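Local coordinates for teicoplanin pseudoaglycone deacetylases Orf2 (Actinoplanes teichomyceticus, PDB 3DFF), which probably removes the acetyl group from the amino sugar of teicoplanin pseudoaglycone, as a zinc-dependent deacetylase of the PIG-L family, at residues S14-D19 / G159-H164; V153-I158 / W185-Y190; A209-V214 / G261-P266. All coordinates share one frame; numbering follows the deposited sequence.

Contact 1 (S14-D19 / G159-H164); sequences SPHLDD and GEHPDH. With ZN (zinc ion), chain B.
His16, Asp19 and His164 meet at a zinc ion that bridges the loop 14-19 and the segment 159-164. His16 binds the metal through ND1 and His164 through NE2, the latter at 2.1 Å from the zinc. Asp19 grips it unevenly with both carboxylate oxygens: OD2 lies 2.1 Å from the zinc, OD1 2.6 Å. The carboxylate and the His164 ring meet tip to tip, their planes 83° apart. Two waters complete the first shell; one of them donates a 2.6 Å hydrogen bond to Asp18 OD1, so Asp18 reaches the zinc through this water and not directly. This His/Asp/His zinc site is characteristic of PIG-L deacetylases, where metal-bound water is generally taken to attack the amide.

The second shell fixes the rings. His16 NE2, the other ring nitrogen, donates almost straight (170°) and in the ring plane to the anti lone pair of Asp163 OD2, 2.9 Å away; this carboxylate, itself anchored by Arg101 and Ser98, would make His16 a more electron-rich ligand. The CE1 edge of the same imidazole points into the face of His161, an edge-to-face pair with planes at 77°. Pro15 points its CG at the centre of one face of the His164 ring, 3.6 Å from the centroid, in a CH-pi contact, while Asp187 lies at the ND1 side of that ring. Asp19 OD2 also accepts from His16 N, using its anti lone pair, so the metal ligand ties its own loop together.

The loop 14-19 joins strand 9-14 to helix 19-33, and 159-164 leads into helix 162-178; the buried site thus lies beyond the C-terminal ends of the parallel strands 9-14 and 151-155.

Contact 2 (V153-I158 / W185-Y190); sequences VTCAAI and WEDLPY
Trp185 and Cys155 form a parallel bridge between the ends of two neighbouring strands, held by two backbone hydrogen bonds. Trp185 N donates to Thr154 O at 2.8 Å, and Ala156 N returns the link to Trp185 O at 3.0 Å.

The aromatic contacts lie against the same backbone. With CG set between the backbone N and the carbonyl carbon (chi1 61°), the indole of Trp185 folds back over strand 151-155. Its face receives Thr154 O and the CA of Cys155, a CH-pi contact 3.7 Å from the centroid of the five-membered ring. At the benzo end, Val153 CG1 packs on Trp185 CE3 at 3.5 Å, while Ala20 and Ser23 of helix 19-33 also touch the indole. Farther along, in the conformer described, one of two, Ile158 O lies over the Tyr190 ring.

Strands 151-155 and 182-185 are the two strands of a right-handed beta-alpha-beta crossover through helix 162-178, the repeating unit of the Rossmann-like fold of PIG-L enzymes, and both segments continue into loops at the C-terminal ends of the strands.

The polar contacts centre on Asp187, whose carboxylate reaches into the turn 156-158. OD2 accepts a weak hydrogen bond from Ile158 N (2.9 Å) and lies 2.8 Å from Ala157 N. OD1 takes the hydrogen bond of ND1 of the zinc ligand His164, making Asp187 a second-shell residue that would orient and polarise that imidazole.

Past the bridge, Ile158 CD1 meets Glu186 CG at 3.8 Å, while the Glu186 carboxylate bonds to His250.

Contact 3 (A209-V214 / G261-P266); sequences ADVSSV and GETTWP
Ser212 and Glu262 lock one end of an antiparallel pairing in which each strand presents side chains to both faces of the sheet. Ser212 OG, held between the backbone N and the carbonyl carbon (chi1 73°), turns back across the gap and accepts from Glu262 N at 2.8 Å; Ser212 N in turn donates to Glu262 O from well above the carbonyl plane. The Glu262 chain runs extended away from Ser212, its carboxylate in a salt bridge with Lys222 and hydrogen-bonded to the backbone N of Ala26 and Gly27, and a water links Glu262 OE2 to Ser212 OG.

On one face Asp210 and Thr264 stand side by side in a hydrogen-bonded pair, with CB of Asp210 4.1 Å from OG1 of Thr264. Two nearly straight bonds join their backbones, Asp210 N to Thr264 O at 2.8 Å and Thr264 N to Asp210 O at 3.0 Å. A water joins Asp210 OD2, Thr264 OG1 and Glu262 O, and Arg183 also reaches that hydroxyl of Thr264.

The other face carries Val211 and Thr263, a non-hydrogen-bonded pair whose side chains slant across each other: Val211 CG2 meets Thr263 OG1 at 3.5 Å. Beyond them Ala209 CB touches the indole of Trp265 at NE1, 3.4 Å away, and Thr263 CG2 lies over a face of the same ring.

This beta ladder adds 204-211, one of the two outermost strands of the sheet, to strand 263-269, which is itself antiparallel to strand 182-185. Helix 19-33 packs on the Thr264 side through Phe24, and Asn254 of helix 243-254 touches Val211 and Thr263 on the opposite side.

Overall arrangement
From the N terminus, strand 9-14 runs into the loop 14-19, which waits some 140 residues for its partner 159-164 in contact 1. Before that loop closes, the chain passes through 153-158, which pairs with 185-190, so contacts 1 and 2 cross along the sequence. They also touch in space, their centres about 8 Å apart, and together tie the loops around the zinc to the middle of the sheet. Contact 3 follows in series: the chain leaves 209-214, makes a largely helical excursion and returns at 261-266. A probable hydrogen bond from Glu186 N to Thr263 O (2.9 Å) joins contact 2 to contact 3, carrying the parallel core on to its antiparallel edge.

Contact 1 (S14-D19 / G159-H164)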
loop_
_atom_site.group_PDB
_atom_site.type_symbol
_atom_site.label_atom_id
_atom_site.label_comp_id
_atom_site.label_asym_id
_atom_site.label_seq_id
_atom_site.Cartn_x
_atom_site.Cartn_y
_atom_site.Cartn_z
ATOM N N SER A 14 -2.807 -4.170 0.459
ATOM C CA SER A 14 -1.980 -3.115 -0.110
ATOM C C SER A 14 -2.844 -2.117 -0.886
ATOM O O SER A 14 -3.686 -2.532 -1.674
ATOM C CB SER A 14 -0.960 -3.742 -1.046
ATOM O OG SER A 14 -0.014 -2.776 -1.481
ATOM N N PRO A 15 -2.632 -0.802 -0.696
ATOM C CA PRO A 15 -3.379 0.157 -1.530
ATOM C C PRO A 15 -3.025 -0.013 -2.998
ATOM O O PRO A 15 -3.933 -0.184 -3.827
ATOM C CB PRO A 15 -2.935 1.547 -1.010
ATOM C CG PRO A 15 -2.189 1.293 0.218
ATOM C CD PRO A 15 -1.721 -0.138 0.252
ATOM N N HIS A 16 -1.729 0.033 -3.323
ATOM C CA HIS A 16 -1.268 -0.005 -4.708
ATOM C C HIS A 16 -0.349 -1.177 -4.937
ATOM O O HIS A 16 0.089 -1.836 -3.993
ATOM C CB HIS A 16 -0.478 1.256 -5.060
ATOM C CG HIS A 16 -1.257 2.511 -4.891
ATOM N ND1 HIS A 16 -0.867 3.516 -4.029
ATOM C CD2 HIS A 16 -2.389 2.945 -5.494
ATOM C CE1 HIS A 16 -1.731 4.512 -4.109
ATOM N NE2 HIS A 16 -2.674 4.181 -4.975
ATOM N N LEU A 17 -0.053 -1.423 -6.212
ATOM C CA LEU A 17 0.833 -2.504 -6.619
ATOM C C LEU A 17 2.295 -2.114 -6.379
ATOM O O LEU A 17 2.990 -1.636 -7.290
ATOM C CB LEU A 17 0.555 -2.864 -8.090
ATOM C CG LEU A 17 -0.873 -3.353 -8.381
ATOM C CD1 LEU A 17 -1.238 -3.190 -9.826
ATOM C CD2 LEU A 17 -1.025 -4.849 -7.971
ATOM N N ASP A 18 2.722 -2.304 -5.130
ATOM C CA ASP A 18 4.094 -2.054 -4.646
ATOM C C ASP A 18 4.142 -1.809 -3.141
ATOM O O ASP A 18 5.156 -2.071 -2.514
ATOM C CB ASP A 18 4.804 -0.903 -5.372
ATOM C CG ASP A 18 4.040 0.442 -5.296
ATOM O OD1 ASP A 18 3.000 0.567 -4.619
ATOM O OD2 ASP A 18 4.494 1.388 -5.980
ATOM N N ASP A 19 3.061 -1.304 -2.553
ATOM C CA ASP A 19 3.155 -0.755 -1.193
ATOM C C ASP A 19 3.475 -1.824 -0.155
ATOM O O ASP A 19 4.303 -1.598 0.731
ATOM C CB ASP A 19 1.871 -0.015 -0.787
ATOM C CG ASP A 19 1.683 1.287 -1.537
ATOM O OD1 ASP A 19 2.573 2.159 -1.483
ATOM O OD2 ASP A 19 0.632 1.444 -2.184
ATOM N N GLY A 159 1.932 9.885 4.799
ATOM C CA GLY A 159 2.037 10.519 3.489
ATOM C C GLY A 159 0.704 10.964 2.915
ATOM O O GLY A 159 0.672 11.703 1.929
ATOM N N GLU A 160 -0.387 10.473 3.516
ATOM C CA GLU A 160 -1.762 10.941 3.260
ATOM C C GLU A 160 -2.255 10.742 1.817
ATOM O O GLU A 160 -3.122 11.496 1.346
ATOM C CB GLU A 160 -1.942 12.412 3.711
ATOM C CG GLU A 160 -1.680 12.652 5.210
ATOM C CD GLU A 160 -1.793 14.120 5.631
ATOM O OE1 GLU A 160 -1.096 14.514 6.592
ATOM O OE2 GLU A 160 -2.574 14.874 5.023
ATOM N N HIS A 161 -1.734 9.732 1.111
ATOM C CA HIS A 161 -2.244 9.450 -0.237
ATOM C C HIS A 161 -3.706 9.010 -0.079
ATOM O O HIS A 161 -4.009 8.109 0.729
ATOM C CB HIS A 161 -1.451 8.364 -0.959
ATOM C CG HIS A 161 -1.880 8.164 -2.380
ATOM N ND1 HIS A 161 -1.056 8.434 -3.453
ATOM C CD2 HIS A 161 -3.051 7.727 -2.907
ATOM C CE1 HIS A 161 -1.700 8.168 -4.575
ATOM N NE2 HIS A 161 -2.918 7.747 -4.273
ATOM N N PRO A 162 -4.625 9.641 -0.818
ATOM C CA PRO A 162 -6.052 9.316 -0.639
ATOM C C PRO A 162 -6.369 7.812 -0.758
ATOM O O PRO A 162 -7.262 7.294 -0.054
ATOM C CB PRO A 162 -6.727 10.075 -1.779
ATOM C CG PRO A 162 -5.775 11.175 -2.157
ATOM C CD PRO A 162 -4.398 10.737 -1.787
ATOM N N ASP A 163 -5.669 7.125 -1.654
ATOM C CA ASP A 163 -5.885 5.700 -1.856
ATOM C C ASP A 163 -5.397 4.915 -0.641
ATOM O O ASP A 163 -5.955 3.863 -0.302
ATOM C CB ASP A 163 -5.147 5.203 -3.100
ATOM C CG ASP A 163 -5.775 5.698 -4.410
ATOM O OD1 ASP A 163 -6.935 6.159 -4.391
ATOM O OD2 ASP A 163 -5.113 5.582 -5.465
ATOM N N HIS A 164 -4.333 5.402 -0.007
ATOM C CA HIS A 164 -3.816 4.766 1.210
ATOM C C HIS A 164 -4.779 4.959 2.361
ATOM O O HIS A 164 -5.034 4.019 3.127
ATOM C CB HIS A 164 -2.440 5.323 1.582
ATOM C CG HIS A 164 -1.335 4.801 0.718
ATOM N ND1 HIS A 164 -0.110 4.413 1.229
ATOM C CD2 HIS A 164 -1.270 4.594 -0.621
ATOM C CE1 HIS A 164 0.654 3.984 0.239
ATOM N NE2 HIS A 164 -0.021 4.087 -0.896
HETATM ZN ZN ZN B . 0.807 3.483 -2.773
HETATM O O HOH W 1 2.114 2.945 -4.339
HETATM O O HOH W 2 1.364 5.392 -3.008
#

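Contact 2 (V153-I158 / W185-Y190)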
loop_
_atom_site.group_PDB
_atom_site.type_symbol
_atom_site.label_atom_id
_atom_site.label_comp_id
_atom_site.label_asym_id
_atom_site.label_seq_id
_atom_site.Cartn_x
_atom_site.Cartn_y
_atom_site.Cartn_z
ATOM N N VAL A 153 -2.836 -7.124 7.974
ATOM C CA VAL A 153 -1.929 -5.965 8.032
ATOM C C VAL A 153 -2.189 -5.076 6.824
ATOM O O VAL A 153 -2.300 -5.568 5.710
ATOM C CB VAL A 153 -0.441 -6.351 8.075
ATOM C CG1 VAL A 153 0.417 -5.136 8.441
ATOM C CG2 VAL A 153 -0.191 -7.477 9.124
ATOM N N THR A 154 -2.263 -3.777 7.069
ATOM C CA THR A 154 -2.482 -2.820 5.980
ATOM C C THR A 154 -1.667 -1.564 6.266
ATOM O O THR A 154 -0.850 -1.562 7.190
ATOM C CB THR A 154 -3.971 -2.492 5.789
ATOM O OG1 THR A 154 -4.108 -1.793 4.541
ATOM C CG2 THR A 154 -4.518 -1.641 6.929
ATOM N N CYS A 155 -1.867 -0.507 5.480
ATOM C CA CYS A 155 -0.984 0.653 5.587
ATOM C C CYS A 155 -1.452 1.647 6.638
ATOM O O CYS A 155 -2.655 1.820 6.867
ATOM C CB CYS A 155 -0.883 1.359 4.241
ATOM S SG CYS A 155 -2.496 1.925 3.594
ATOM N N ALA A 156 -0.490 2.335 7.267
ATOM C CA ALA A 156 -0.829 3.455 8.140
ATOM C C ALA A 156 -1.310 4.706 7.386
ATOM O O ALA A 156 -1.915 5.588 7.992
ATOM C CB ALA A 156 0.394 3.823 9.010
ATOM N N ALA A 157 -1.023 4.773 6.086
ATOM C CA ALA A 157 -1.301 5.945 5.249
ATOM C C ALA A 157 -0.489 7.168 5.691
ATOM O O ALA A 157 -0.927 8.301 5.546
ATOM C CB ALA A 157 -2.828 6.271 5.151
ATOM N N ILE A 158 0.712 6.919 6.201
ATOM C CA ILE A 158 1.697 7.996 6.325
ATOM C C ILE A 158 1.937 8.552 4.919
ATOM O O ILE A 158 2.084 7.790 3.954
ATOM C CB ILE A 158 2.981 7.469 6.971
ATOM C CG1 ILE A 158 2.707 7.105 8.434
ATOM C CG2 ILE A 158 4.140 8.491 6.869
ATOM C CD1 ILE A 158 3.737 6.142 9.034
ATOM N N TRP A 185 1.298 -1.079 8.858
ATOM C CA TRP A 185 2.737 -0.939 8.643
ATOM C C TRP A 185 3.085 0.512 8.408
ATOM O O TRP A 185 2.236 1.331 8.035
ATOM C CB TRP A 185 3.234 -1.805 7.477
ATOM C CG TRP A 185 2.629 -1.479 6.138
ATOM C CD1 TRP A 185 2.692 -0.280 5.461
ATOM C CD2 TRP A 185 1.880 -2.367 5.305
ATOM N NE1 TRP A 185 2.011 -0.376 4.255
ATOM C CE2 TRP A 185 1.499 -1.645 4.146
ATOM C CE3 TRP A 185 1.473 -3.699 5.432
ATOM C CZ2 TRP A 185 0.753 -2.239 3.103
ATOM C CZ3 TRP A 185 0.706 -4.279 4.396
ATOM C CH2 TRP A 185 0.378 -3.547 3.256
ATOM N N GLU A 186 4.359 0.831 8.608
ATOM C CA GLU A 186 4.850 2.168 8.330
ATOM C C GLU A 186 5.048 2.303 6.825
ATOM O O GLU A 186 5.858 1.566 6.242
ATOM C CB GLU A 186 6.171 2.359 9.088
ATOM C CG GLU A 186 6.705 3.749 8.985
ATOM C CD GLU A 186 8.059 3.903 9.661
ATOM O OE1 GLU A 186 8.901 2.979 9.565
ATOM O OE2 GLU A 186 8.275 4.962 10.291
ATOM N N ASP A 187 4.299 3.210 6.179
ATOM C CA ASP A 187 4.374 3.324 4.712
ATOM C C ASP A 187 5.787 3.710 4.300
ATOM O O ASP A 187 6.284 4.737 4.746
ATOM C CB ASP A 187 3.397 4.374 4.148
ATOM C CG ASP A 187 1.982 4.195 4.643
ATOM O OD1 ASP A 187 1.095 4.002 3.772
ATOM O OD2 ASP A 187 1.745 4.261 5.872
ATOM N N LEU A 188 6.407 2.885 3.463
ATOM C CA LEU A 188 7.717 3.209 2.877
ATOM C C LEU A 188 7.634 3.375 1.365
ATOM O O LEU A 188 6.867 2.671 0.699
ATOM C CB LEU A 188 8.749 2.127 3.226
ATOM C CG LEU A 188 8.973 1.889 4.721
ATOM C CD1 LEU A 188 9.897 0.716 4.927
ATOM C CD2 LEU A 188 9.580 3.133 5.372
ATOM N N PRO A 189 8.437 4.290 0.801
ATOM C CA PRO A 189 9.435 5.116 1.504
ATOM C C PRO A 189 8.888 6.397 2.141
ATOM O O PRO A 189 9.663 7.165 2.700
ATOM C CB PRO A 189 10.410 5.470 0.377
ATOM C CG PRO A 189 9.516 5.609 -0.822
ATOM C CD PRO A 189 8.447 4.538 -0.649
ATOM N N TYR A 190 7.570 6.597 2.106
ATOM C CA TYR A 190 6.904 7.821 2.598
ATOM C C TYR A 190 7.399 8.274 3.958
ATOM O O TYR A 190 7.567 9.464 4.219
ATOM C CB TYR A 190 5.406 7.584 2.772
ATOM C CG TYR A 190 4.566 7.589 1.526
ATOM C CD1 TYR A 190 4.174 8.788 0.931
ATOM C CD2 TYR A 190 4.106 6.390 0.973
ATOM C CE1 TYR A 190 3.362 8.794 -0.200
ATOM C CE2 TYR A 190 3.287 6.384 -0.158
ATOM C CZ TYR A 190 2.918 7.589 -0.730
ATOM O OH TYR A 190 2.112 7.587 -1.839
#

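Contact 3 (A209-V214 / G261-P266)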
loop_
_atom_site.group_PDB
_atom_site.type_symbol
_atom_site.label_atom_id
_atom_site.label_comp_id
_atom_site.label_asym_id
_atom_site.label_seq_id
_atom_site.Cartn_x
_atom_site.Cartn_y
_atom_site.Cartn_z
ATOM N N ALA A 209 4.372 0.539 19.061
ATOM C CA ALA A 209 5.088 0.074 17.880
ATOM C C ALA A 209 5.837 -1.234 18.147
ATOM O O ALA A 209 6.319 -1.480 19.266
ATOM C CB ALA A 209 6.049 1.151 17.413
ATOM N N ASP A 210 5.904 -2.085 17.133
ATOM C CA ASP A 210 6.867 -3.165 17.097
ATOM C C ASP A 210 7.845 -2.851 15.983
ATOM O O ASP A 210 7.427 -2.559 14.854
ATOM C CB ASP A 210 6.202 -4.503 16.806
ATOM C CG ASP A 210 7.214 -5.630 16.632
ATOM O OD1 ASP A 210 7.609 -6.227 17.661
ATOM O OD2 ASP A 210 7.609 -5.933 15.480
ATOM N N VAL A 211 9.141 -2.909 16.292
ATOM C CA VAL A 211 10.168 -2.814 15.269
ATOM C C VAL A 211 10.778 -4.196 15.056
ATOM O O VAL A 211 11.461 -4.735 15.934
ATOM C CB VAL A 211 11.261 -1.773 15.617
ATOM C CG1 VAL A 211 12.344 -1.764 14.546
ATOM C CG2 VAL A 211 10.664 -0.393 15.744
ATOM N N SER A 212 10.516 -4.784 13.896
ATOM C CA SER A 212 10.927 -6.163 13.658
ATOM C C SER A 212 12.447 -6.264 13.495
ATOM O O SER A 212 13.131 -5.272 13.218
ATOM C CB SER A 212 10.213 -6.748 12.437
ATOM O OG SER A 212 10.719 -6.204 11.230
ATOM N N SER A 213 12.958 -7.469 13.700
ATOM C CA SER A 213 14.347 -7.762 13.440
ATOM C C SER A 213 14.355 -8.951 12.495
ATOM O O SER A 213 13.870 -10.034 12.838
ATOM C CB SER A 213 15.081 -8.070 14.751
ATOM O OG SER A 213 16.320 -7.384 14.790
ATOM N N VAL A 214 14.847 -8.742 11.281
ATOM C CA VAL A 214 14.897 -9.843 10.316
ATOM C C VAL A 214 16.310 -10.152 9.863
ATOM O O VAL A 214 17.199 -9.285 9.868
ATOM C CB VAL A 214 13.997 -9.628 9.078
ATOM C CG1 VAL A 214 12.546 -9.425 9.499
ATOM C CG2 VAL A 214 14.521 -8.484 8.205
ATOM N N GLY A 261 14.718 -4.151 9.650
ATOM C CA GLY A 261 13.455 -4.345 10.318
ATOM C C GLY A 261 12.383 -3.435 9.743
ATOM O O GLY A 261 12.683 -2.524 8.973
ATOM N N GLU A 262 11.143 -3.699 10.138
ATOM C CA GLU A 262 9.993 -2.927 9.692
ATOM C C GLU A 262 9.136 -2.592 10.894
ATOM O O GLU A 262 8.933 -3.439 11.780
ATOM C CB GLU A 262 9.190 -3.733 8.666
ATOM C CG GLU A 262 9.900 -3.890 7.324
ATOM C CD GLU A 262 9.391 -5.042 6.466
ATOM O OE1 GLU A 262 9.675 -5.018 5.250
ATOM O OE2 GLU A 262 8.757 -5.984 7.006
ATOM N N THR A 263 8.650 -1.349 10.929
ATOM C CA THR A 263 7.798 -0.859 12.005
ATOM C C THR A 263 6.318 -1.106 11.695
ATOM O O THR A 263 5.843 -0.752 10.607
ATOM C CB THR A 263 8.071 0.636 12.248
ATOM O OG1 THR A 263 9.451 0.795 12.632
ATOM C CG2 THR A 263 7.189 1.208 13.342
ATOM N N THR A 264 5.615 -1.706 12.658
ATOM C CA THR A 264 4.169 -1.901 12.582
ATOM C C THR A 264 3.501 -1.535 13.918
ATOM O O THR A 264 4.149 -1.555 14.967
ATOM C CB THR A 264 3.794 -3.366 12.203
ATOM O OG1 THR A 264 4.245 -4.285 13.222
ATOM C CG2 THR A 264 4.376 -3.768 10.852
ATOM N N TRP A 265 2.213 -1.195 13.882
ATOM C CA TRP A 265 1.479 -0.874 15.097
ATOM C C TRP A 265 0.208 -1.688 15.123
ATOM O O TRP A 265 -0.448 -1.831 14.081
ATOM C CB TRP A 265 1.055 0.585 15.124
ATOM C CG TRP A 265 2.152 1.579 15.117
ATOM C CD1 TRP A 265 2.767 2.135 16.202
ATOM C CD2 TRP A 265 2.751 2.176 13.961
ATOM N NE1 TRP A 265 3.719 3.039 15.790
ATOM C CE2 TRP A 265 3.732 3.081 14.421
ATOM C CE3 TRP A 265 2.550 2.034 12.581
ATOM C CZ2 TRP A 265 4.518 3.842 13.548
ATOM C CZ3 TRP A 265 3.330 2.800 11.707
ATOM C CH2 TRP A 265 4.302 3.690 12.201
ATOM N N PRO A 266 -0.183 -2.196 16.305
ATOM C CA PRO A 266 -1.507 -2.824 16.359
ATOM C C PRO A 266 -2.557 -1.729 16.397
ATOM O O PRO A 266 -2.285 -0.641 16.909
ATOM C CB PRO A 266 -1.472 -3.581 17.687
ATOM C CG PRO A 266 -0.537 -2.754 18.552
ATOM C CD PRO A 266 0.513 -2.221 17.611
HETATM O O HOH W 3 6.862 -4.984 13.056
HETATM O O HOH W 4 8.995 -7.316 9.424
#